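Local coordinates for protein transcobalamin-1 (Homo sapiens, PDB 4KKI) that binds vitamin B12 with femtomolar affinity and shields it from the acid of the stomach during transport, at residues A[332-344]-A[419-431]. Numbering follows the deposited sequence.
Sequences SYISVNYSVRINE and VVRNGENLEVRWS. With NAG (2-acetamido-2-deoxy-beta-D-glucopyranose), chain H; NAG (2-acetamido-2-deoxy-beta-D-glucopyranose), chain B.
With CG anti to the backbone N in both (chi1 165° and 179°), Arg341 and Glu427 run out on the same face of the sheet, Glu427 fully extended, and a bend at chi3 brings Arg341 NH1 to 2.7 Å from Glu427 OE2. The carboxylate oxygen lies in the guanidinium plane, yet NH1 comes from above the carboxylate plane. From the opposite face Arg429 NE reaches the same OE2 at 2.9 Å, and its NH2 bonds OE1, so that NE and NH2 take one oxygen each. One acid between two arginines suits a place where NH1 of Arg341 and NH2 of Arg429 are 4.3 Å apart; a glutamine in place of Glu427 would probably leave those like charges without their shared counter-charge. The two strands, 333-341 and 426-431, run parallel, Ser339 N donating to Leu426 O and Ser339 O accepting from Val428 N at 2.9 Å. Branched and aromatic residues suit the sheet's other face: Val336 CG2 packs on Leu426 CD1 (3.6 Å), and Val428 CG2 touches Tyr338 at CE1 and OH, where helix 358-368 covers both residues. Upstream, in the type II turn Arg421-Glu424, the positive phi of Gly423 (77°) favours glycine; Gly423 N bonds Ser335 O, and Asn422 OD1 takes Ser335 N at 3.2 Å. Asn337 carries an N-linked sugar beside Asn425. This is the one parallel pairing in the otherwise antiparallel five-stranded sheet of the C-terminal beta domain, with 426-432 its middle strand; neighbouring strand 400-406 supplies Trp402 and Leu404 to the cobalamin site.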
ATOM      1  N   SER A 332       4.141  31.297 -17.432  1.00 98.46           N
ATOM      2  CA  SER A 332       3.142  31.449 -16.373  1.00 88.47           C
ATOM      3  C   SER A 332       3.607  31.067 -14.967  1.00 84.65           C
ATOM      4  O   SER A 332       4.359  30.114 -14.785  1.00 78.93           O
ATOM      5  CB  SER A 332       1.874  30.672 -16.722  1.00 89.28           C
ATOM      6  OG  SER A 332       0.836  30.960 -15.805  1.00 90.64           O
ATOM      7  N   TYR A 333       3.137  31.821 -13.976  1.00 72.01           N
ATOM      8  CA  TYR A 333       3.435  31.531 -12.579  1.00 58.58           C
ATOM      9  C   TYR A 333       2.153  31.445 -11.759  1.00 63.45           C
ATOM     10  O   TYR A 333       1.124  32.007 -12.134  1.00 60.44           O
ATOM     11  CB  TYR A 333       4.360  32.597 -11.986  1.00 63.22           C
ATOM     12  CG  TYR A 333       5.803  32.475 -12.418  1.00 63.62           C
ATOM     13  CD1 TYR A 333       6.223  32.956 -13.651  1.00 69.47           C
ATOM     14  CD2 TYR A 333       6.748  31.883 -11.588  1.00 63.74           C
ATOM     15  CE1 TYR A 333       7.544  32.849 -14.049  1.00 76.21           C
ATOM     16  CE2 TYR A 333       8.071  31.771 -11.977  1.00 70.67           C
ATOM     17  CZ  TYR A 333       8.462  32.256 -13.208  1.00 77.84           C
ATOM     18  OH  TYR A 333       9.775  32.146 -13.601  1.00 86.88           O
ATOM     19  N   ILE A 334       2.228  30.768 -10.628  1.00 69.23           N
ATOM     20  CA  ILE A 334       1.053  30.580  -9.805  1.00 60.14           C
ATOM     21  C   ILE A 334       1.362  30.893  -8.343  1.00 51.84           C
ATOM     22  O   ILE A 334       2.505  30.815  -7.917  1.00 50.85           O
ATOM     23  CB  ILE A 334       0.450  29.173 -10.050  1.00 71.55           C
ATOM     24  CG1 ILE A 334      -1.046  29.283 -10.307  1.00 72.67           C
ATOM     25  CG2 ILE A 334       0.777  28.169  -8.948  1.00 64.97           C
ATOM     26  CD1 ILE A 334      -1.409  29.046 -11.750  1.00 68.88           C
ATOM     27  N   SER A 335       0.338  31.259  -7.589  1.00 50.87           N
ATOM     28  CA  SER A 335       0.526  31.626  -6.187  1.00 60.45           C
ATOM     29  C   SER A 335      -0.416  30.874  -5.252  1.00 61.95           C
ATOM     30  O   SER A 335      -1.580  30.638  -5.582  1.00 51.88           O
ATOM     31  CB  SER A 335       0.366  33.136  -5.991  1.00 69.53           C
ATOM     32  OG  SER A 335       1.492  33.835  -6.491  1.00 76.29           O
ATOM     33  N   VAL A 336       0.097  30.505  -4.080  1.00 56.37           N
ATOM     34  CA  VAL A 336      -0.675  29.741  -3.104  1.00 55.12           C
ATOM     35  C   VAL A 336      -0.448  30.238  -1.677  1.00 51.33           C
ATOM     36  O   VAL A 336       0.514  30.953  -1.400  1.00 51.36           O
ATOM     37  CB  VAL A 336      -0.305  28.244  -3.145  1.00 54.70           C
ATOM     38  CG1 VAL A 336      -0.750  27.612  -4.455  1.00 48.73           C
ATOM     39  CG2 VAL A 336       1.192  28.067  -2.935  1.00 46.50           C
ATOM     40  N   ASN A 337      -1.339  29.843  -0.776  1.00 59.70           N
ATOM     41  CA  ASN A 337      -1.186  30.140   0.643  1.00 63.87           C
ATOM     42  C   ASN A 337      -0.555  28.956   1.376  1.00 68.10           C
ATOM     43  O   ASN A 337      -1.256  28.074   1.871  1.00 77.08           O
ATOM     44  CB  ASN A 337      -2.541  30.495   1.263  1.00 75.33           C
ATOM     45  CG  ASN A 337      -2.448  30.804   2.749  1.00 90.60           C
ATOM     46  OD1 ASN A 337      -1.429  31.299   3.233  1.00 92.71           O
ATOM     47  ND2 ASN A 337      -3.518  30.500   3.481  1.00 99.00           N
ATOM     48  N   TYR A 338       0.773  28.942   1.435  1.00 57.03           N
ATOM     49  CA  TYR A 338       1.506  27.858   2.082  1.00 59.65           C
ATOM     50  C   TYR A 338       1.675  28.092   3.578  1.00 63.99           C
ATOM     51  O   TYR A 338       2.226  29.109   4.000  1.00 63.12           O
ATOM     52  CB  TYR A 338       2.877  27.680   1.433  1.00 59.43           C
ATOM     53  CG  TYR A 338       3.732  26.607   2.070  1.00 59.45           C
ATOM     54  CD1 TYR A 338       3.414  25.262   1.928  1.00 58.38           C
ATOM     55  CD2 TYR A 338       4.867  26.937   2.802  1.00 54.65           C
ATOM     56  CE1 TYR A 338       4.195  24.278   2.500  1.00 58.28           C
ATOM     57  CE2 TYR A 338       5.654  25.959   3.378  1.00 61.85           C
ATOM     58  CZ  TYR A 338       5.314  24.630   3.223  1.00 60.89           C
ATOM     59  OH  TYR A 338       6.093  23.649   3.791  1.00 47.06           O
ATOM     60  N   SER A 339       1.208  27.138   4.376  1.00 57.79           N
ATOM     61  CA  SER A 339       1.300  27.258   5.823  1.00 60.58           C
ATOM     62  C   SER A 339       1.869  26.001   6.473  1.00 64.00           C
ATOM     63  O   SER A 339       1.660  24.888   5.991  1.00 64.62           O
ATOM     64  CB  SER A 339      -0.067  27.596   6.424  1.00 52.22           C
ATOM     65  OG  SER A 339      -1.001  26.559   6.188  1.00 64.86           O
ATOM     66  N   VAL A 340       2.601  26.195   7.565  1.00 53.65           N
ATOM     67  CA  VAL A 340       3.106  25.086   8.363  1.00 45.63           C
ATOM     68  C   VAL A 340       2.501  25.158   9.758  1.00 47.83           C
ATOM     69  O   VAL A 340       2.821  26.060  10.533  1.00 55.08           O
ATOM     70  CB  VAL A 340       4.639  25.118   8.479  1.00 50.72           C
ATOM     71  CG1 VAL A 340       5.120  24.043   9.445  1.00 48.63           C
ATOM     72  CG2 VAL A 340       5.283  24.942   7.109  1.00 50.02           C
ATOM     73  N   ARG A 341       1.618  24.215  10.070  1.00 47.81           N
ATOM     74  CA  ARG A 341       0.941  24.203  11.363  1.00 49.06           C
ATOM     75  C   ARG A 341       1.501  23.147  12.314  1.00 56.53           C
ATOM     76  O   ARG A 341       1.559  21.962  11.987  1.00 65.68           O
ATOM     77  CB  ARG A 341      -0.569  24.015  11.185  1.00 45.40           C
ATOM     78  CG  ARG A 341      -1.305  23.630  12.464  1.00 50.03           C
ATOM     79  CD  ARG A 341      -2.819  23.688  12.293  1.00 42.14           C
ATOM     80  NE  ARG A 341      -3.326  25.052  12.422  1.00 76.31           N
ATOM     81  CZ  ARG A 341      -3.717  25.808  11.401  1.00 83.93           C
ATOM     82  NH1 ARG A 341      -3.674  25.331  10.165  1.00 84.31           N
ATOM     83  NH2 ARG A 341      -4.159  27.039  11.618  1.00 87.44           N
ATOM     84  N   ILE A 342       1.918  23.601  13.491  1.00 50.69           N
ATOM     85  CA  ILE A 342       2.360  22.720  14.565  1.00 47.00           C
ATOM     86  C   ILE A 342       1.402  22.924  15.733  1.00 45.66           C
ATOM     87  O   ILE A 342       0.447  22.167  15.911  1.00 51.51           O
ATOM     88  CB  ILE A 342       3.800  23.052  14.984  1.00 44.06           C
ATOM     89  CG1 ILE A 342       4.699  23.103  13.747  1.00 46.07           C
ATOM     90  CG2 ILE A 342       4.318  22.042  15.999  1.00 40.87           C
ATOM     91  CD1 ILE A 342       6.159  23.323  14.048  1.00 49.17           C
ATOM     92  N   ASN A 343       1.665  23.957  16.524  1.00 55.69           N
ATOM     93  CA  ASN A 343       0.670  24.504  17.434  1.00 53.66           C
ATOM     94  C   ASN A 343       0.286  25.858  16.875  1.00 49.16           C
ATOM     95  O   ASN A 343      -0.868  26.108  16.524  1.00 44.81           O
ATOM     96  CB  ASN A 343       1.243  24.653  18.840  1.00 57.35           C
ATOM     97  CG  ASN A 343       1.160  23.372  19.638  1.00 69.02           C
ATOM     98  OD1 ASN A 343       0.109  22.727  19.688  1.00 64.55           O
ATOM     99  ND2 ASN A 343       2.269  22.986  20.261  1.00 73.83           N
ATOM    100  N   GLU A 344       1.287  26.724  16.782  1.00 57.33           N
ATOM    101  CA  GLU A 344       1.172  27.977  16.065  1.00 52.71           C
ATOM    102  C   GLU A 344       1.230  27.672  14.575  1.00 56.67           C
ATOM    103  O   GLU A 344       1.525  26.544  14.177  1.00 50.89           O
ATOM    104  CB  GLU A 344       2.340  28.889  16.436  1.00 51.33           C
ATOM    105  CG  GLU A 344       3.681  28.467  15.827  1.00 45.55           C
ATOM    106  CD  GLU A 344       4.325  27.267  16.519  1.00 47.67           C
ATOM    107  OE1 GLU A 344       3.654  26.589  17.327  1.00 42.40           O
ATOM    108  OE2 GLU A 344       5.520  27.009  16.261  1.00 47.26           O
ATOM    109  N   VAL A 419       0.264  18.270  -8.007  1.00 43.77           N
ATOM    110  CA  VAL A 419       0.335  19.498  -8.791  1.00 55.17           C
ATOM    111  C   VAL A 419      -0.578  20.563  -8.191  1.00 60.93           C
ATOM    112  O   VAL A 419      -1.789  20.370  -8.088  1.00 62.28           O
ATOM    113  CB  VAL A 419      -0.051  19.252 -10.261  1.00 51.34           C
ATOM    114  CG1 VAL A 419       0.002  20.552 -11.047  1.00 49.91           C
ATOM    115  CG2 VAL A 419       0.867  18.210 -10.879  1.00 37.76           C
ATOM    116  N   VAL A 420       0.011  21.687  -7.796  1.00 62.35           N
ATOM    117  CA  VAL A 420      -0.728  22.731  -7.097  1.00 62.01           C
ATOM    118  C   VAL A 420      -1.422  23.692  -8.063  1.00 64.75           C
ATOM    119  O   VAL A 420      -0.983  23.872  -9.199  1.00 64.72           O
ATOM    120  CB  VAL A 420       0.190  23.520  -6.144  1.00 58.74           C
ATOM    121  CG1 VAL A 420       0.902  22.563  -5.203  1.00 48.96           C
ATOM    122  CG2 VAL A 420       1.202  24.334  -6.931  1.00 55.59           C
ATOM    123  N   ARG A 421      -2.511  24.300  -7.603  1.00 63.84           N
ATOM    124  CA  ARG A 421      -3.272  25.231  -8.429  1.00 68.05           C
ATOM    125  C   ARG A 421      -3.352  26.608  -7.781  1.00 70.07           C
ATOM    126  O   ARG A 421      -3.062  26.767  -6.596  1.00 68.82           O
ATOM    127  CB  ARG A 421      -4.679  24.687  -8.709  1.00 76.66           C
ATOM    128  CG  ARG A 421      -4.699  23.386  -9.511  1.00 83.43           C
ATOM    129  CD  ARG A 421      -6.103  23.044  -9.998  1.00 92.65           C
ATOM    130  NE  ARG A 421      -7.046  22.859  -8.897  1.00107.81           N
ATOM    131  CZ  ARG A 421      -7.395  21.677  -8.400  1.00112.30           C
ATOM    132  NH1 ARG A 421      -6.885  20.563  -8.908  1.00106.66           N
ATOM    133  NH2 ARG A 421      -8.261  21.607  -7.397  1.00118.62           N
ATOM    134  N   ASN A 422      -3.751  27.601  -8.571  1.00 68.16           N
ATOM    135  CA  ASN A 422      -3.796  28.985  -8.115  1.00 67.87           C
ATOM    136  C   ASN A 422      -4.787  29.214  -6.978  1.00 66.75           C
ATOM    137  O   ASN A 422      -5.931  28.766  -7.039  1.00 69.11           O
ATOM    138  CB  ASN A 422      -4.132  29.912  -9.284  1.00 82.06           C
ATOM    139  CG  ASN A 422      -3.731  31.348  -9.022  1.00 77.26           C
ATOM    140  OD1 ASN A 422      -2.703  31.613  -8.399  1.00 69.67           O
ATOM    141  ND2 ASN A 422      -4.544  32.285  -9.495  1.00 84.04           N
ATOM    142  N   GLY A 423      -4.337  29.916  -5.941  1.00 58.99           N
ATOM    143  CA  GLY A 423      -5.194  30.270  -4.825  1.00 58.86           C
ATOM    144  C   GLY A 423      -5.464  29.128  -3.866  1.00 71.16           C
ATOM    145  O   GLY A 423      -6.428  29.164  -3.102  1.00 76.47           O
ATOM    146  N   GLU A 424      -4.609  28.110  -3.901  1.00 69.69           N
ATOM    147  CA  GLU A 424      -4.770  26.958  -3.023  1.00 68.70           C
ATOM    148  C   GLU A 424      -4.207  27.216  -1.628  1.00 62.90           C
ATOM    149  O   GLU A 424      -3.111  27.755  -1.479  1.00 63.54           O
ATOM    150  CB  GLU A 424      -4.102  25.722  -3.631  1.00 68.35           C
ATOM    151  CG  GLU A 424      -5.077  24.653  -4.087  1.00 70.02           C
ATOM    152  CD  GLU A 424      -4.384  23.368  -4.493  1.00 62.96           C
ATOM    153  OE1 GLU A 424      -4.941  22.284  -4.227  1.00 60.29           O
ATOM    154  OE2 GLU A 424      -3.283  23.442  -5.076  1.00 64.81           O
ATOM    155  N   ASN A 425      -4.969  26.832  -0.608  1.00 57.07           N
ATOM    156  CA  ASN A 425      -4.490  26.887   0.768  1.00 62.54           C
ATOM    157  C   ASN A 425      -3.693  25.633   1.125  1.00 56.05           C
ATOM    158  O   ASN A 425      -4.219  24.709   1.744  1.00 54.91           O
ATOM    159  CB  ASN A 425      -5.657  27.057   1.745  1.00 73.12           C
ATOM    160  CG  ASN A 425      -6.356  28.392   1.591  1.00 89.28           C
ATOM    161  OD1 ASN A 425      -5.725  29.406   1.294  1.00 97.04           O
ATOM    162  ND2 ASN A 425      -7.669  28.398   1.792  1.00 93.68           N
ATOM    163  N   LEU A 426      -2.427  25.607   0.724  1.00 59.87           N
ATOM    164  CA  LEU A 426      -1.558  24.468   1.000  1.00 62.53           C
ATOM    165  C   LEU A 426      -1.084  24.485   2.446  1.00 60.77           C
ATOM    166  O   LEU A 426      -0.725  25.534   2.980  1.00 56.10           O
ATOM    167  CB  LEU A 426      -0.353  24.482   0.066  1.00 55.54           C
ATOM    168  CG  LEU A 426      -0.686  24.543  -1.422  1.00 55.73           C
ATOM    169  CD1 LEU A 426       0.590  24.544  -2.239  1.00 61.39           C
ATOM    170  CD2 LEU A 426      -1.583  23.380  -1.813  1.00 60.28           C
ATOM    171  N   GLU A 427      -1.072  23.318   3.077  1.00 56.86           N
ATOM    172  CA  GLU A 427      -0.694  23.238   4.479  1.00 56.26           C
ATOM    173  C   GLU A 427       0.025  21.939   4.808  1.00 52.35           C
ATOM    174  O   GLU A 427      -0.380  20.864   4.367  1.00 52.47           O
ATOM    175  CB  GLU A 427      -1.931  23.388   5.366  1.00 60.23           C
ATOM    176  CG  GLU A 427      -1.654  23.284   6.855  1.00 71.64           C
ATOM    177  CD  GLU A 427      -2.913  23.416   7.686  1.00 81.15           C
ATOM    178  OE1 GLU A 427      -3.955  23.820   7.126  1.00 93.73           O
ATOM    179  OE2 GLU A 427      -2.865  23.113   8.896  1.00 73.70           O
ATOM    180  N   VAL A 428       1.101  22.048   5.577  1.00 55.57           N
ATOM    181  CA  VAL A 428       1.745  20.878   6.151  1.00 45.33           C
ATOM    182  C   VAL A 428       1.506  20.901   7.657  1.00 51.51           C
ATOM    183  O   VAL A 428       1.950  21.815   8.349  1.00 47.34           O
ATOM    184  CB  VAL A 428       3.250  20.849   5.862  1.00 48.58           C
ATOM    185  CG1 VAL A 428       3.832  19.512   6.289  1.00 54.34           C
ATOM    186  CG2 VAL A 428       3.506  21.092   4.383  1.00 48.87           C
ATOM    187  N   ARG A 429       0.801  19.890   8.155  1.00 50.98           N
ATOM    188  CA  ARG A 429       0.292  19.901   9.522  1.00 50.19           C
ATOM    189  C   ARG A 429       0.879  18.790  10.396  1.00 45.04           C
ATOM    190  O   ARG A 429       0.927  17.629   9.995  1.00 46.68           O
ATOM    191  CB  ARG A 429      -1.236  19.795   9.497  1.00 55.26           C
ATOM    192  CG  ARG A 429      -1.904  19.694  10.859  1.00 58.08           C
ATOM    193  CD  ARG A 429      -3.415  19.559  10.710  1.00 57.30           C
ATOM    194  NE  ARG A 429      -3.983  20.639   9.905  1.00 67.86           N
ATOM    195  CZ  ARG A 429      -5.262  20.721   9.550  1.00 62.93           C
ATOM    196  NH1 ARG A 429      -6.120  19.784   9.926  1.00 56.91           N
ATOM    197  NH2 ARG A 429      -5.684  21.743   8.815  1.00 56.02           N
ATOM    198  N   TRP A 430       1.319  19.162  11.593  1.00 45.29           N
ATOM    199  CA  TRP A 430       1.785  18.197  12.580  1.00 51.70           C
ATOM    200  C   TRP A 430       0.585  17.452  13.166  1.00 44.79           C
ATOM    201  O   TRP A 430      -0.266  18.059  13.811  1.00 44.51           O
ATOM    202  CB  TRP A 430       2.559  18.922  13.681  1.00 46.68           C
ATOM    203  CG  TRP A 430       3.101  18.029  14.745  1.00 54.87           C
ATOM    204  CD1 TRP A 430       2.655  17.924  16.030  1.00 53.43           C
ATOM    205  CD2 TRP A 430       4.196  17.115  14.622  1.00 53.62           C
ATOM    206  NE1 TRP A 430       3.405  17.001  16.715  1.00 55.94           N
ATOM    207  CE2 TRP A 430       4.357  16.489  15.874  1.00 57.99           C
ATOM    208  CE3 TRP A 430       5.055  16.766  13.575  1.00 54.36           C
ATOM    209  CZ2 TRP A 430       5.344  15.533  16.109  1.00 52.78           C
ATOM    210  CZ3 TRP A 430       6.035  15.816  13.810  1.00 59.12           C
ATOM    211  CH2 TRP A 430       6.170  15.209  15.067  1.00 55.90           C
ATOM    212  N   SER A 431       0.515  16.143  12.937  1.00 48.53           N
ATOM    213  CA  SER A 431      -0.687  15.385  13.281  1.00 53.83           C
ATOM    214  C   SER A 431      -0.413  14.060  13.993  1.00 58.53           C
ATOM    215  O   SER A 431       0.711  13.559  13.993  1.00 51.43           O
ATOM    216  CB  SER A 431      -1.520  15.127  12.024  1.00 54.80           C
ATOM    217  OG  SER A 431      -1.753  16.328  11.311  1.00 58.24           O
TER
HETATM  218  C1  NAG H 507      -3.610  31.384   4.616  1.00105.77           C
HETATM  219  C2  NAG H 507      -4.997  32.012   4.728  1.00111.68           C
HETATM  220  C3  NAG H 507      -5.066  32.961   5.915  1.00111.53           C
HETATM  221  C4  NAG H 507      -4.607  32.248   7.177  1.00116.09           C
HETATM  222  C5  NAG H 507      -3.256  31.573   6.967  1.00116.47           C
HETATM  223  C6  NAG H 507      -2.899  30.745   8.195  1.00121.70           C
HETATM  224  C7  NAG H 507      -6.534  32.500   2.919  1.00115.44           C
HETATM  225  C8  NAG H 507      -7.078  33.629   2.093  1.00114.99           C
HETATM  226  N2  NAG H 507      -5.357  32.705   3.504  1.00114.18           N
HETATM  227  O3  NAG H 507      -6.390  33.414   6.086  1.00108.06           O
HETATM  228  O4  NAG H 507      -4.503  33.176   8.235  1.00118.17           O
HETATM  229  O5  NAG H 507      -3.266  30.736   5.826  1.00110.29           O
HETATM  230  O6  NAG H 507      -1.713  30.028   7.944  1.00125.99           O
HETATM  231  O7  NAG H 507      -7.167  31.450   3.034  1.00115.22           O
HETATM  232  C1  NAG B 501       1.912  22.099  21.337  1.00 76.79           C
HETATM  233  C2  NAG B 501       3.286  21.446  21.474  1.00 79.19           C
HETATM  234  C3  NAG B 501       3.489  20.740  22.812  1.00 78.67           C
HETATM  235  C4  NAG B 501       2.917  21.534  23.978  1.00 81.54           C
HETATM  236  C5  NAG B 501       1.505  22.007  23.662  1.00 82.54           C
HETATM  237  C6  NAG B 501       0.924  22.821  24.811  1.00 82.69           C
HETATM  238  C7  NAG B 501       4.679  20.258  19.891  1.00 79.28           C
HETATM  239  C8  NAG B 501       4.740  19.498  18.599  1.00 67.92           C
HETATM  240  N2  NAG B 501       3.473  20.492  20.396  1.00 75.04           N
HETATM  241  O3  NAG B 501       4.871  20.536  23.013  1.00 70.71           O
HETATM  242  O4  NAG B 501       2.879  20.712  25.123  1.00 79.87           O
HETATM  243  O5  NAG B 501       1.534  22.803  22.499  1.00 75.71           O
HETATM  244  O6  NAG B 501      -0.485  22.790  24.746  1.00 90.77           O
HETATM  245  O7  NAG B 501       5.711  20.631  20.445  1.00 97.57           O